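Local structure of rhodanese domain-containing protein (Thermoplasma volcanium GSS1, 3GK5) at residues Y3-N7 with N81-E86. The protein is of unknown function but belongs to the rhodanese family, this chain being its rhodanese-like domain, whose relatives include sulfurtransferases. Sequence-based numbering, arbitrary orientation.
Sequences YRSIN and NIVDVE
Asp84 N donates to Arg4 O at 2.9 Å where strand 5-6 pairs with strand 82-85 at the edge of the parallel rhodanese-like sheet. Two further backbone bonds fix the parallel pairing: Ile6 N to Asp84 O at 2.7 Å, and Glu86 N to Ile6 O at 3.2 Å. Arg4 extends this pattern with its side chain, NE reaching Ile82 O at 2.9 Å in a nearly straight bond (174° at the hydrogen). That oxygen lies in the guanidinium plane, while Val83 CG1 packs over one face of the group. Although CB of Tyr3 points away, the ring carries OH back to Asp84, and it donates to OD2 at 2.9 Å, on the anti side of the carboxylate and 34° out of its plane. The other oxygen, OD1, is hydrogen-bonded to Ser68 OG of helix 66-76, so this buried carboxylate links the edge segment to that helix. Cutting Asp84 back to an alanine would probably leave the Tyr3 hydroxyl and Ser68 OG without their carboxylate partner. On the sheet face opposite Asp84, Ile6 has CG1 anti to the backbone N (chi1 176°), which leaves CG2 between that N and the carbonyl carbon, where it meets Val85 CG2 at 4.0 Å and Val83 CG2 at 3.6 Å.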
loop_
_atom_site.group_PDB
_atom_site.type_symbol
_atom_site.label_atom_id
_atom_site.label_comp_id
_atom_site.label_asym_id
_atom_site.label_seq_id
_atom_site.Cartn_x
_atom_site.Cartn_y
_atom_site.Cartn_z
ATOM N N TYR A 3 0.432 -14.950 0.959
ATOM C CA TYR A 3 -0.196 -13.875 0.134
ATOM C C TYR A 3 -1.660 -13.656 0.504
ATOM O O TYR A 3 -2.483 -14.567 0.384
ATOM C CB TYR A 3 -0.108 -14.222 -1.358
ATOM C CG TYR A 3 -0.747 -13.184 -2.255
ATOM C CD1 TYR A 3 -0.081 -12.005 -2.572
ATOM C CD2 TYR A 3 -2.049 -13.348 -2.726
ATOM C CE1 TYR A 3 -0.698 -11.008 -3.330
ATOM C CE2 TYR A 3 -2.677 -12.354 -3.484
ATOM C CZ TYR A 3 -1.996 -11.187 -3.777
ATOM O OH TYR A 3 -2.619 -10.181 -4.482
ATOM N N ARG A 4 -1.977 -12.444 0.952
ATOM C CA ARG A 4 -3.341 -12.085 1.325
ATOM C C ARG A 4 -3.744 -10.810 0.589
ATOM O O ARG A 4 -2.893 -10.041 0.146
ATOM C CB ARG A 4 -3.455 -11.844 2.832
ATOM C CG ARG A 4 -2.874 -12.940 3.709
ATOM C CD ARG A 4 -1.425 -12.647 4.061
ATOM N NE ARG A 4 -1.276 -11.398 4.810
ATOM C CZ ARG A 4 -1.801 -11.170 6.013
ATOM N NH1 ARG A 4 -1.612 -10.003 6.611
ATOM N NH2 ARG A 4 -2.517 -12.108 6.620
ATOM N N SER A 5 -5.046 -10.583 0.471
ATOM C CA SER A 5 -5.550 -9.402 -0.212
ATOM C C SER A 5 -6.641 -8.738 0.626
ATOM O O SER A 5 -7.235 -9.382 1.495
ATOM C CB SER A 5 -6.095 -9.802 -1.583
ATOM O OG SER A 5 -6.528 -8.672 -2.312
ATOM N N ILE A 6 -6.901 -7.457 0.364
ATOM C CA ILE A 6 -7.914 -6.707 1.110
ATOM C C ILE A 6 -8.695 -5.691 0.278
ATOM O O ILE A 6 -8.128 -4.876 -0.441
ATOM C CB ILE A 6 -7.285 -5.961 2.326
ATOM C CG1 ILE A 6 -8.336 -5.106 3.026
ATOM C CG2 ILE A 6 -6.147 -5.079 1.874
ATOM C CD1 ILE A 6 -7.792 -4.329 4.203
ATOM N N ASN A 7 -10.014 -5.752 0.408
ATOM C CA ASN A 7 -10.927 -4.867 -0.296
ATOM C C ASN A 7 -10.719 -3.420 0.160
ATOM O O ASN A 7 -10.198 -3.176 1.247
ATOM C CB ASN A 7 -12.361 -5.294 0.011
ATOM C CG ASN A 7 -13.367 -4.643 -0.896
ATOM O OD1 ASN A 7 -14.540 -4.510 -0.544
ATOM N ND2 ASN A 7 -12.923 -4.245 -2.086
ATOM N N ASN A 81 4.000 -8.958 7.919
ATOM C CA ASN A 81 2.555 -9.017 7.931
ATOM C C ASN A 81 2.024 -7.920 7.001
ATOM O O ASN A 81 1.731 -6.807 7.447
ATOM C CB ASN A 81 2.065 -8.814 9.361
ATOM C CG ASN A 81 0.574 -8.906 9.479
ATOM O OD1 ASN A 81 -0.086 -9.520 8.641
ATOM N ND2 ASN A 81 0.026 -8.310 10.533
ATOM N N ILE A 82 1.934 -8.241 5.707
ATOM C CA ILE A 82 1.442 -7.300 4.701
ATOM C C ILE A 82 0.329 -7.920 3.872
ATOM O O ILE A 82 0.241 -9.137 3.747
ATOM C CB ILE A 82 2.556 -6.831 3.716
ATOM C CG1 ILE A 82 2.722 -7.835 2.571
ATOM C CG2 ILE A 82 3.876 -6.648 4.459
ATOM C CD1 ILE A 82 3.219 -9.200 2.985
ATOM N N VAL A 83 -0.517 -7.068 3.303
ATOM C CA VAL A 83 -1.631 -7.506 2.475
ATOM C C VAL A 83 -1.672 -6.651 1.213
ATOM O O VAL A 83 -1.177 -5.530 1.216
ATOM C CB VAL A 83 -2.950 -7.329 3.222
ATOM C CG1 VAL A 83 -2.975 -8.223 4.457
ATOM C CG2 VAL A 83 -3.104 -5.873 3.620
ATOM N N ASP A 84 -2.259 -7.175 0.141
ATOM C CA ASP A 84 -2.358 -6.442 -1.124
ATOM C C ASP A 84 -3.726 -5.759 -1.204
ATOM O O ASP A 84 -4.737 -6.347 -0.818
ATOM C CB ASP A 84 -2.171 -7.418 -2.304
ATOM C CG ASP A 84 -2.181 -6.727 -3.659
ATOM O OD1 ASP A 84 -1.545 -5.658 -3.792
ATOM O OD2 ASP A 84 -2.809 -7.262 -4.607
ATOM N N VAL A 85 -3.757 -4.518 -1.680
ATOM C CA VAL A 85 -5.017 -3.788 -1.801
ATOM C C VAL A 85 -5.585 -3.905 -3.221
ATOM O O VAL A 85 -5.002 -3.404 -4.191
ATOM C CB VAL A 85 -4.845 -2.282 -1.463
ATOM C CG1 VAL A 85 -6.183 -1.566 -1.578
ATOM C CG2 VAL A 85 -4.269 -2.109 -0.076
ATOM N N GLU A 86 -6.737 -4.556 -3.327
ATOM C CA GLU A 86 -7.400 -4.774 -4.610
ATOM C C GLU A 86 -7.824 -3.499 -5.334
ATOM O O GLU A 86 -8.421 -2.606 -4.739
ATOM C CB GLU A 86 -8.622 -5.666 -4.388
ATOM C CG GLU A 86 -8.289 -6.929 -3.611
ATOM C CD GLU A 86 -9.502 -7.594 -2.992
ATOM O OE1 GLU A 86 -9.322 -8.645 -2.334
ATOM O OE2 GLU A 86 -10.627 -7.067 -3.157
#